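Local coordinates for ATP phosphoribosyltransferase regulatory subunit (Bacillus halodurans, PDB 3OD1) that probably serves as the regulatory partner of the HisG catalytic subunit in the first step of histidine biosynthesis, using a histidyl-tRNA synthetase-like fold, at the interface of chains A and B. Sequence-based numbering; all coordinates share one arbitrary frame. Chains: chain A/B, ATP phosphoribosyltransferase regulatory subunit.

Contact 1: the interface of chains A and B. Residues chain A 46-47, 92, 96-97, 100; chain B 18-21.
The loop A:Ile46-A:Glu47, just past strand 44-45, and the end of helix 86-96 with the loop after it meet the chain B segment 18-20 that leads into helix 21-40. A:Glu47 and B:Thr19 form an antiparallel beta bridge: B:Thr19 N donates to A:Glu47 O at 2.8 Å, and A:Glu47 N returns the bond to B:Thr19 O at 3.2 Å. Their side chains run alongside each other in the same direction. B:Thr19 OG1, the hydroxyl, stands beside its own backbone N (chi1 -53°) and donates to the carboxylate oxygen A:Glu47 OE1 at 3.2 Å, on the anti side and out of the carboxylate plane. B:Leu20, with the most surface hidden here, rests its CD2 methyl against two leucine methyls that approach from one side, 3.7 Å from both A:Leu92 CD2 and A:Leu97 CD1. A:Leu97 slides past it in the opposite direction. Next along, the ring of B:Pro21 rests its CG 3.8 Å from A:Ile46 CG2, a branch beside the backbone N. A:Leu92 also covers the carboxylate of B:Asp18, CG to CG 3.9 Å, and a water bridges B:Asp18 OD2 and A:Ser96 OG through short contacts. Backbone pairing and leucine packing together would dock the start of helix 21-40 on the other copy, and the two-fold of the deposited pair repeats this; a HisZ dimer is plausible for this family.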
loop_
_atom_site.group_PDB
_atom_site.type_symbol
_atom_site.label_atom_id
_atom_site.label_comp_id
_atom_site.label_asym_id
_atom_site.label_seq_id
_atom_site.Cartn_x
_atom_site.Cartn_y
_atom_site.Cartn_z
ATOM N N ILE A 46 1.960 3.095 10.656
ATOM C CA ILE A 46 1.554 1.704 10.864
ATOM C C ILE A 46 0.749 1.205 9.671
ATOM O O ILE A 46 0.507 1.959 8.719
ATOM C CB ILE A 46 0.747 1.492 12.183
ATOM C CG1 ILE A 46 -0.362 2.545 12.319
ATOM C CG2 ILE A 46 1.667 1.563 13.397
ATOM C CD1 ILE A 46 -1.472 2.409 11.280
ATOM N N GLU A 47 0.360 -0.068 9.726
ATOM C CA GLU A 47 -0.637 -0.624 8.818
ATOM C C GLU A 47 -1.620 -1.501 9.564
ATOM O O GLU A 47 -1.285 -2.117 10.576
ATOM C CB GLU A 47 0.003 -1.489 7.698
ATOM C CG GLU A 47 1.089 -0.806 6.893
ATOM C CD GLU A 47 1.834 -1.767 5.957
ATOM O OE1 GLU A 47 1.735 -3.002 6.135
ATOM O OE2 GLU A 47 2.529 -1.277 5.041
ATOM N N LEU A 92 -6.181 -1.208 16.995
ATOM C CA LEU A 92 -4.759 -1.532 17.119
ATOM C C LEU A 92 -4.204 -0.998 18.447
ATOM O O LEU A 92 -3.528 -1.715 19.184
ATOM C CB LEU A 92 -3.994 -0.960 15.919
ATOM C CG LEU A 92 -2.527 -1.340 15.665
ATOM C CD1 LEU A 92 -2.100 -0.943 14.247
ATOM C CD2 LEU A 92 -1.600 -0.719 16.679
ATOM N N SER A 96 -2.699 -3.789 20.981
ATOM C CA SER A 96 -1.280 -4.128 21.017
ATOM C C SER A 96 -0.381 -2.966 21.404
ATOM O O SER A 96 0.842 -3.070 21.320
ATOM C CB SER A 96 -0.840 -4.662 19.654
ATOM O OG SER A 96 -1.896 -4.561 18.720
ATOM N N LEU A 97 -0.981 -1.863 21.824
ATOM C CA LEU A 97 -0.217 -0.659 22.106
ATOM C C LEU A 97 -0.604 -0.069 23.457
ATOM O O LEU A 97 -0.263 1.075 23.771
ATOM C CB LEU A 97 -0.418 0.366 20.988
ATOM C CG LEU A 97 0.665 0.519 19.917
ATOM C CD1 LEU A 97 1.120 -0.817 19.358
ATOM C CD2 LEU A 97 0.179 1.437 18.798
ATOM N N ARG A 100 2.245 0.770 25.501
ATOM C CA ARG A 100 2.797 2.056 25.091
ATOM C C ARG A 100 1.930 3.179 25.652
ATOM O O ARG A 100 0.763 3.317 25.280
ATOM C CB ARG A 100 2.861 2.161 23.564
ATOM C CG ARG A 100 3.159 0.851 22.875
ATOM C CD ARG A 100 4.116 1.041 21.716
ATOM N NE ARG A 100 4.392 -0.224 21.036
ATOM C CZ ARG A 100 5.250 -0.359 20.031
ATOM N NH1 ARG A 100 5.920 0.696 19.592
ATOM N NH2 ARG A 100 5.435 -1.546 19.470
ATOM N N ASP B 18 -2.091 -6.892 12.066
ATOM C CA ASP B 18 -1.690 -5.491 12.148
ATOM C C ASP B 18 -0.197 -5.396 11.877
ATOM O O ASP B 18 0.514 -6.388 12.008
ATOM C CB ASP B 18 -1.999 -4.918 13.525
ATOM C CG ASP B 18 -3.470 -4.630 13.724
ATOM O OD1 ASP B 18 -4.133 -4.221 12.747
ATOM O OD2 ASP B 18 -3.964 -4.806 14.862
ATOM N N THR B 19 0.276 -4.213 11.491
ATOM C CA THR B 19 1.713 -3.961 11.347
ATOM C C THR B 19 2.131 -2.849 12.301
ATOM O O THR B 19 1.840 -1.673 12.070
ATOM C CB THR B 19 2.102 -3.559 9.900
ATOM O OG1 THR B 19 1.599 -4.524 8.969
ATOM C CG2 THR B 19 3.622 -3.451 9.743
ATOM N N LEU B 20 2.805 -3.223 13.382
ATOM C CA LEU B 20 3.256 -2.269 14.378
ATOM C C LEU B 20 4.406 -1.390 13.862
ATOM O O LEU B 20 5.067 -1.743 12.874
ATOM C CB LEU B 20 3.635 -3.007 15.662
ATOM C CG LEU B 20 2.500 -3.892 16.190
ATOM C CD1 LEU B 20 2.936 -4.655 17.437
ATOM C CD2 LEU B 20 1.250 -3.065 16.471
ATOM N N PRO B 21 4.667 -0.265 14.545
ATOM C CA PRO B 21 5.586 0.781 14.077
ATOM C C PRO B 21 6.997 0.295 13.755
ATOM O O PRO B 21 7.530 0.683 12.724
ATOM C CB PRO B 21 5.636 1.746 15.250
ATOM C CG PRO B 21 4.373 1.493 16.002
ATOM C CD PRO B 21 4.139 0.046 15.886
HETATM O O HOH W 1 -2.665 -5.780 16.791
#

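Contact 2: the interface of chains A and B. Residues chain A 51, 71, 73, 81; chain B 69, 71, 81, 116.
Strands 51-53, 70-72 and 78-81 of chain A, with A:Asp73 just past the second, face strands 69-72 and 78-81 of chain B and the loop residue B:Gln116. Both chains carry the class-II aminoacyl-tRNA synthetase fold of the HisZ subfamily, and the side chains that meet here are mostly apolar. A:Leu51 and B:Phe69 reach toward each other tip to tip: the methyl A:Leu51 CD1 stops 3.5 Å from B:Phe69 CZ and also lies near CE2, at the far end of the ring. CG anti to the backbone N (chi1 -164°) swings the ring toward A:Leu51, and one of its faces is covered from within its own chain by B:Leu81 CD1, which sits over the ring centre 3.6 Å above the plane. That same B:Leu81 CD1 touches A:Leu51 CD1 at 3.8 Å, so the two methyls lie side by side above one face of the ring, that of A:Leu51 just beyond the CZ-CE2 rim. Next to this cluster A:Leu71 meets its own symmetry mate, B:Leu71. Both have CG between the backbone N and the carbonyl carbon (chi1 61° and 57°), and the two side chains cross at an angle, A:Leu71 CD1 lying 3.8 Å from B:Leu71 CB. The A:Leu81 and B:Leu81 pair slides past in opposite directions, CD2 to CD2 at 4.1 Å. Farther along, the carboxamide oxygen B:Gln116 OE1 approaches the methylene A:Asp73 CB at 3.7 Å, a van der Waals contact.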
loop_
_atom_site.group_PDB
_atom_site.type_symbol
_atom_site.label_atom_id
_atom_site.label_comp_id
_atom_site.label_asym_id
_atom_site.label_seq_id
_atom_site.Cartn_x
_atom_site.Cartn_y
_atom_site.Cartn_z
ATOM N N LEU A 51 -9.254 -6.102 5.607
ATOM C CA LEU A 51 -10.573 -6.509 6.095
ATOM C C LEU A 51 -10.741 -6.306 7.601
ATOM O O LEU A 51 -9.824 -6.602 8.381
ATOM C CB LEU A 51 -10.808 -7.993 5.776
ATOM C CG LEU A 51 -10.971 -8.329 4.292
ATOM C CD1 LEU A 51 -10.752 -9.828 4.063
ATOM C CD2 LEU A 51 -12.329 -7.874 3.771
ATOM N N LEU A 71 -19.152 -7.271 2.840
ATOM C CA LEU A 71 -19.140 -8.581 2.185
ATOM C C LEU A 71 -19.330 -9.695 3.206
ATOM O O LEU A 71 -19.004 -9.534 4.383
ATOM C CB LEU A 71 -17.825 -8.816 1.425
ATOM C CG LEU A 71 -16.546 -8.818 2.276
ATOM C CD1 LEU A 71 -15.595 -9.965 1.862
ATOM C CD2 LEU A 71 -15.847 -7.461 2.172
ATOM N N ASP A 73 -17.964 -13.284 4.494
ATOM C CA ASP A 73 -16.882 -14.259 4.369
ATOM C C ASP A 73 -17.472 -15.665 4.209
ATOM O O ASP A 73 -18.700 -15.832 4.173
ATOM C CB ASP A 73 -15.864 -14.169 5.526
ATOM C CG ASP A 73 -16.441 -14.601 6.873
ATOM O OD1 ASP A 73 -17.513 -15.243 6.901
ATOM O OD2 ASP A 73 -15.812 -14.291 7.915
ATOM N N LEU A 81 -14.421 -3.986 3.837
ATOM C CA LEU A 81 -13.157 -3.495 3.374
ATOM C C LEU A 81 -12.998 -2.154 4.071
ATOM O O LEU A 81 -13.861 -1.336 4.000
ATOM C CB LEU A 81 -13.150 -3.341 1.869
ATOM C CG LEU A 81 -13.226 -4.624 1.077
ATOM C CD1 LEU A 81 -13.534 -4.388 -0.316
ATOM C CD2 LEU A 81 -12.001 -5.404 1.201
ATOM N N PHE B 69 -9.156 -15.855 -2.431
ATOM C CA PHE B 69 -10.130 -15.212 -1.557
ATOM C C PHE B 69 -11.296 -14.708 -2.404
ATOM O O PHE B 69 -11.234 -13.624 -3.011
ATOM C CB PHE B 69 -9.511 -14.050 -0.760
ATOM C CG PHE B 69 -10.355 -13.600 0.418
ATOM C CD1 PHE B 69 -11.641 -13.106 0.225
ATOM C CD2 PHE B 69 -9.862 -13.664 1.710
ATOM C CE1 PHE B 69 -12.422 -12.693 1.305
ATOM C CE2 PHE B 69 -10.642 -13.244 2.799
ATOM C CZ PHE B 69 -11.921 -12.773 2.591
ATOM N N LEU B 71 -15.382 -13.562 -2.926
ATOM C CA LEU B 71 -16.523 -12.915 -2.274
ATOM C C LEU B 71 -17.573 -12.562 -3.309
ATOM O O LEU B 71 -17.258 -12.380 -4.488
ATOM C CB LEU B 71 -16.100 -11.629 -1.540
ATOM C CG LEU B 71 -15.420 -10.578 -2.426
ATOM C CD1 LEU B 71 -15.938 -9.167 -2.139
ATOM C CD2 LEU B 71 -13.897 -10.669 -2.296
ATOM N N LEU B 81 -10.330 -10.946 -3.999
ATOM C CA LEU B 81 -9.274 -10.054 -3.556
ATOM C C LEU B 81 -8.052 -10.518 -4.329
ATOM O O LEU B 81 -7.752 -11.708 -4.349
ATOM C CB LEU B 81 -9.070 -10.182 -2.043
ATOM C CG LEU B 81 -10.233 -9.648 -1.191
ATOM C CD1 LEU B 81 -10.013 -9.847 0.325
ATOM C CD2 LEU B 81 -10.488 -8.167 -1.496
ATOM N N GLN B 116 -9.082 -17.557 3.441
ATOM C CA GLN B 116 -8.872 -17.800 4.870
ATOM C C GLN B 116 -8.945 -19.301 5.172
ATOM O O GLN B 116 -10.027 -19.887 5.193
ATOM C CB GLN B 116 -9.908 -17.034 5.701
ATOM C CG GLN B 116 -9.971 -15.548 5.366
ATOM C CD GLN B 116 -11.155 -14.842 6.001
ATOM O OE1 GLN B 116 -12.278 -14.915 5.496
ATOM N NE2 GLN B 116 -10.905 -14.138 7.109
#

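About 22 Å separates the C-alpha centres of contact 1 and contact 2, and they have no residue in common. In chain A the segment carrying A:Glu47 runs on within a few residues to strand 51-53, whose A:Leu51 belongs to contact 2, so one stretch of chain serves both. The two differ in character: contact 1 combines main-chain pairing with leucine packing, whereas contact 2 includes like residues of the two copies (Leu71 and Leu81), as expected close to the two-fold axis. Each has its twin with the chains exchanged. Together they could fix the relative placement of the subunits in a dimer of the HisZ component.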